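Local coordinates for protein succinyl-CoA:3-ketoacid-coenzyme A transferase subunit B (Bacillus subtilis, PDB 3CDK) that probably catalyses the transfer of coenzyme A from succinyl-CoA to a 3-oxo acid, giving a 3-oxoacyl-CoA and succinate, at residues B[19-24]-B[42-47]; B[189-194]-B[211-216]. All blocks are in the same frame, centred on the assembly; numbering follows the deposited sequence.

Interaction 1 (B[19-24]-B[42-47]); sequences IKDGMN and GVHVML
A type II beta turn, Lys-20 to Met-23, brings the chain from helix 5-16 into strand 24-27 of the large sheet, and 42-47 runs beside it into the parallel strand 46-49. Gly-22 suits the third position of the turn, where its positive phi (92°) would press a side chain against the preceding carbonyl. Gly-22 N donates to His-44 O at 2.6 Å, from above the carbonyl plane. The Asp-21 carboxylate holds the backbone N-H of the same histidine: with CG anti to its own backbone N (chi1 -161°), OD1 accepts His-44 N at 2.8 Å, approached from above the carboxylate plane. Further on, Met-46 N reaches Met-23 O at 3.1 Å, though the position of that oxygen is less certain, and Asn-24 and Met-46 begin the parallel pairing with side chains side by side.

On the inner side, Ile-19 turns CG2 across the two valines, 3.7 Å from Val-43 CG1 and 4.0 Å from Val-45 CG2. Met-23 CB meets Val-45 CG2 at 3.6 Å. Leu-102 lies against both Ile-19 and Met-23. Both main-chain polar groups of His-44 are thus bonded: polar bonds tie the turn outside, branched aliphatic packing within.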
# COMPACT_ATOMS: atom_id res chain seq x y z
N ILE B 19 4.20 -27.77 8.61
CA ILE B 19 4.96 -26.63 9.08
C ILE B 19 6.44 -26.97 9.24
O ILE B 19 6.83 -27.72 10.11
CB ILE B 19 4.31 -26.18 10.38
CG1 ILE B 19 2.94 -25.58 10.05
CG2 ILE B 19 5.15 -25.16 11.05
CD1 ILE B 19 1.92 -26.02 10.95
N LYS B 20 7.28 -26.44 8.36
CA LYS B 20 8.69 -26.63 8.51
C LYS B 20 9.27 -25.38 9.17
O LYS B 20 8.74 -24.28 9.00
CB LYS B 20 9.34 -26.95 7.15
CG LYS B 20 8.41 -27.65 6.16
CD LYS B 20 8.02 -29.06 6.59
CE LYS B 20 8.57 -30.13 5.66
NZ LYS B 20 10.04 -30.45 5.87
N ASP B 21 10.33 -25.55 9.95
CA ASP B 21 10.95 -24.42 10.66
C ASP B 21 11.10 -23.19 9.73
O ASP B 21 11.42 -23.33 8.56
CB ASP B 21 12.31 -24.83 11.23
CG ASP B 21 12.79 -23.88 12.34
OD1 ASP B 21 12.11 -22.87 12.63
OD2 ASP B 21 13.86 -24.14 12.95
N GLY B 22 10.85 -21.99 10.27
CA GLY B 22 11.16 -20.75 9.55
C GLY B 22 10.03 -20.19 8.71
O GLY B 22 10.08 -19.06 8.30
N MET B 23 9.01 -21.01 8.47
CA MET B 23 7.82 -20.62 7.70
C MET B 23 7.03 -19.46 8.28
O MET B 23 6.93 -19.28 9.49
CB MET B 23 6.86 -21.80 7.55
CG MET B 23 7.26 -22.80 6.52
SD MET B 23 5.91 -23.92 6.13
CE MET B 23 6.45 -24.54 4.52
N ASN B 24 6.44 -18.67 7.41
CA ASN B 24 5.35 -17.82 7.81
C ASN B 24 4.12 -18.55 7.27
O ASN B 24 4.13 -19.03 6.11
CB ASN B 24 5.51 -16.40 7.23
CG ASN B 24 6.84 -15.72 7.65
OD1 ASN B 24 6.94 -15.13 8.73
ND2 ASN B 24 7.84 -15.79 6.80
N GLY B 42 10.91 -27.72 18.46
CA GLY B 42 11.96 -27.56 17.45
C GLY B 42 11.62 -26.49 16.42
O GLY B 42 12.49 -25.72 15.99
N VAL B 43 10.34 -26.42 16.07
CA VAL B 43 9.87 -25.64 14.93
C VAL B 43 9.47 -24.18 15.26
O VAL B 43 8.51 -23.95 16.00
CB VAL B 43 8.73 -26.41 14.17
CG1 VAL B 43 8.29 -25.64 12.93
CG2 VAL B 43 9.17 -27.83 13.78
N HIS B 44 10.20 -23.21 14.69
CA HIS B 44 9.95 -21.78 14.89
C HIS B 44 9.42 -21.09 13.64
O HIS B 44 10.06 -21.05 12.57
CB HIS B 44 11.18 -21.06 15.42
CG HIS B 44 11.64 -21.58 16.75
ND1 HIS B 44 12.86 -22.23 16.92
CD2 HIS B 44 11.05 -21.57 17.97
CE1 HIS B 44 13.00 -22.57 18.18
NE2 HIS B 44 11.92 -22.18 18.84
N VAL B 45 8.25 -20.52 13.81
CA VAL B 45 7.43 -20.13 12.73
C VAL B 45 6.72 -18.83 13.15
O VAL B 45 6.79 -18.46 14.32
CB VAL B 45 6.40 -21.24 12.47
CG1 VAL B 45 5.12 -21.03 13.28
CG2 VAL B 45 6.08 -21.31 11.00
N MET B 46 6.07 -18.13 12.22
CA MET B 46 5.21 -17.03 12.63
C MET B 46 3.84 -17.19 12.01
O MET B 46 3.75 -17.37 10.80
CB MET B 46 5.83 -15.68 12.30
CG MET B 46 7.15 -15.38 13.02
SD MET B 46 7.02 -14.60 14.65
CE MET B 46 6.68 -12.89 14.26
N LEU B 47 2.78 -17.19 12.81
CA LEU B 47 1.45 -17.26 12.22
C LEU B 47 0.91 -15.86 11.87
O LEU B 47 0.92 -14.94 12.71
CB LEU B 47 0.48 -18.02 13.12
CG LEU B 47 0.63 -19.53 13.48
CD1 LEU B 47 1.42 -20.38 12.44
CD2 LEU B 47 1.20 -19.73 14.88

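Interaction 2 (B[189-194]-B[211-216]); sequences TLTELQ and AVSQSV
Strands 187-193 and 211-212 run parallel as the two strands of a beta-alpha-beta unit connected by helix 199-204. The close part is at Thr-189 and Leu-190. Leu-190 straddles Val-212 in the manner of parallel sheet: its N-H points to Ala-211 O at 2.8 Å, nearly along the C=O axis, and its carbonyl receives the N-H of Ser-213 at 3.0 Å, in the carbonyl plane. Thr-189 and Ala-211 share one face of the sheet. Thr-189 sets CG2 anti to its backbone N (chi1 -63° for OG1), so the methyl lies 3.5 Å from Ser-213 N and 3.7 Å from Ser-213 CB, while OG1 stands 3.8 Å from Ala-211 CB. The small alanine and serine let the branched threonine fit closely; an alanine here would probably loosen the join by losing both branches and their contacts with Ser-213 and Ala-211. On the other face, Leu-190 reaches Val-202 of the helix and Val-212 reaches Tyr-203.

Beyond this the regular pairing stops. A classic beta bulge, in which Thr-191 and Glu-192 both face Val-180, lies on the first strand's other edge, and the Glu-192 carboxylate salt-bridges Arg-14. The second segment bends away, Ser-213 OG bonding to Ser-215 O at 2.6 Å, until Val-216, exposed and last modelled, returns on the solvent side, CA 3.5 Å from Thr-191 O and CG1, also turned to that oxygen, 3.8 Å from Glu-192 CA. Directional backbone bonds therefore hold the end at Leu-190, whereas the end at Val-216 closes by carbon contacts, with no N-H...O bond between the segments.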
# COMPACT_ATOMS: atom_id res chain seq x y z
N THR B 189 -3.85 -37.47 -6.98
CA THR B 189 -3.12 -38.70 -6.75
C THR B 189 -3.20 -39.04 -5.28
O THR B 189 -2.92 -38.22 -4.42
CB THR B 189 -1.66 -38.51 -7.14
OG1 THR B 189 -1.59 -38.24 -8.55
CG2 THR B 189 -0.85 -39.75 -6.81
N LEU B 190 -3.62 -40.26 -5.00
CA LEU B 190 -3.72 -40.67 -3.63
C LEU B 190 -2.33 -41.02 -3.18
O LEU B 190 -1.64 -41.82 -3.80
CB LEU B 190 -4.67 -41.84 -3.50
CG LEU B 190 -4.68 -42.63 -2.20
CD1 LEU B 190 -4.98 -41.75 -0.99
CD2 LEU B 190 -5.71 -43.71 -2.35
N THR B 191 -1.93 -40.43 -2.07
CA THR B 191 -0.51 -40.36 -1.73
C THR B 191 -0.13 -41.04 -0.38
O THR B 191 0.95 -41.60 -0.25
CB THR B 191 -0.02 -38.89 -1.89
OG1 THR B 191 1.35 -38.87 -2.26
CG2 THR B 191 -0.25 -38.05 -0.64
N GLU B 192 -1.03 -40.98 0.60
CA GLU B 192 -0.90 -41.67 1.89
C GLU B 192 -2.28 -42.02 2.40
O GLU B 192 -3.31 -41.55 1.89
CB GLU B 192 -0.25 -40.86 3.00
CG GLU B 192 0.74 -39.76 2.64
CD GLU B 192 1.22 -39.01 3.89
OE1 GLU B 192 1.08 -39.56 5.02
OE2 GLU B 192 1.75 -37.89 3.75
N LEU B 193 -2.28 -42.79 3.48
CA LEU B 193 -3.49 -43.40 4.00
C LEU B 193 -3.49 -43.29 5.51
O LEU B 193 -2.45 -43.50 6.14
CB LEU B 193 -3.50 -44.86 3.57
CG LEU B 193 -4.64 -45.46 2.74
CD1 LEU B 193 -5.15 -44.51 1.71
CD2 LEU B 193 -4.17 -46.73 2.06
N GLN B 194 -4.63 -42.94 6.10
CA GLN B 194 -4.78 -42.99 7.55
C GLN B 194 -4.96 -44.43 8.03
O GLN B 194 -5.09 -45.36 7.24
CB GLN B 194 -5.91 -42.12 8.02
CG GLN B 194 -5.77 -40.65 7.52
CD GLN B 194 -5.02 -39.77 8.49
OE1 GLN B 194 -4.41 -40.25 9.47
NE2 GLN B 194 -5.08 -38.48 8.25
N ALA B 211 -5.22 -40.86 -9.68
CA ALA B 211 -4.15 -41.83 -9.80
C ALA B 211 -3.78 -42.31 -8.40
O ALA B 211 -3.83 -41.54 -7.43
CB ALA B 211 -2.94 -41.19 -10.47
N VAL B 212 -3.44 -43.57 -8.25
CA VAL B 212 -2.83 -43.94 -6.99
C VAL B 212 -1.32 -43.93 -7.14
O VAL B 212 -0.78 -44.49 -8.10
CB VAL B 212 -3.48 -45.12 -6.25
CG1 VAL B 212 -4.57 -45.77 -7.09
CG2 VAL B 212 -2.45 -46.09 -5.73
N SER B 213 -0.66 -43.23 -6.22
CA SER B 213 0.77 -43.03 -6.26
C SER B 213 1.54 -44.33 -6.38
O SER B 213 1.10 -45.41 -5.94
CB SER B 213 1.24 -42.28 -5.02
OG SER B 213 2.65 -42.18 -4.99
N GLN B 214 2.70 -44.17 -6.99
CA GLN B 214 3.66 -45.23 -7.17
C GLN B 214 3.94 -45.93 -5.82
O GLN B 214 3.80 -47.16 -5.71
CB GLN B 214 4.92 -44.61 -7.81
CG GLN B 214 5.70 -45.55 -8.73
CD GLN B 214 4.86 -46.21 -9.84
OE1 GLN B 214 5.06 -45.94 -11.03
NE2 GLN B 214 3.94 -47.12 -9.45
N SER B 215 4.32 -45.15 -4.81
CA SER B 215 4.40 -45.61 -3.43
C SER B 215 3.32 -44.91 -2.64
O SER B 215 3.00 -43.74 -2.93
CB SER B 215 5.76 -45.27 -2.83
OG SER B 215 6.71 -46.27 -3.17
N VAL B 216 2.76 -45.58 -1.64
CA VAL B 216 1.74 -44.92 -0.81
C VAL B 216 2.24 -44.64 0.61
O VAL B 216 3.09 -45.36 1.12
CB VAL B 216 0.41 -45.70 -0.82
CG1 VAL B 216 -0.61 -44.98 0.02
CG2 VAL B 216 -0.12 -45.83 -2.23

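How the interactions relate
Interactions 1 and 2 both involve parallel pairs of the same large mixed sheet, but at separate places, with centres about 27 Å apart, and they follow one another along the chain. Each is mainly a surface contact with a single buried residue, Ile-19 in one and Leu-190 in the other. Interaction 1 lies where a turn and a loop lead into adjoining strands, so a carboxylate and a glycine complete the main-chain bonding before regular pairing starts. Interaction 2 lies where pairing ends at a short strand, and there backbone bonds give way to packing by the terminal modelled valine. Asn-24 and Met-46 in 19-24/42-47 also pack on another protein chain, whereas 189-194/211-216 meets none in the assembly.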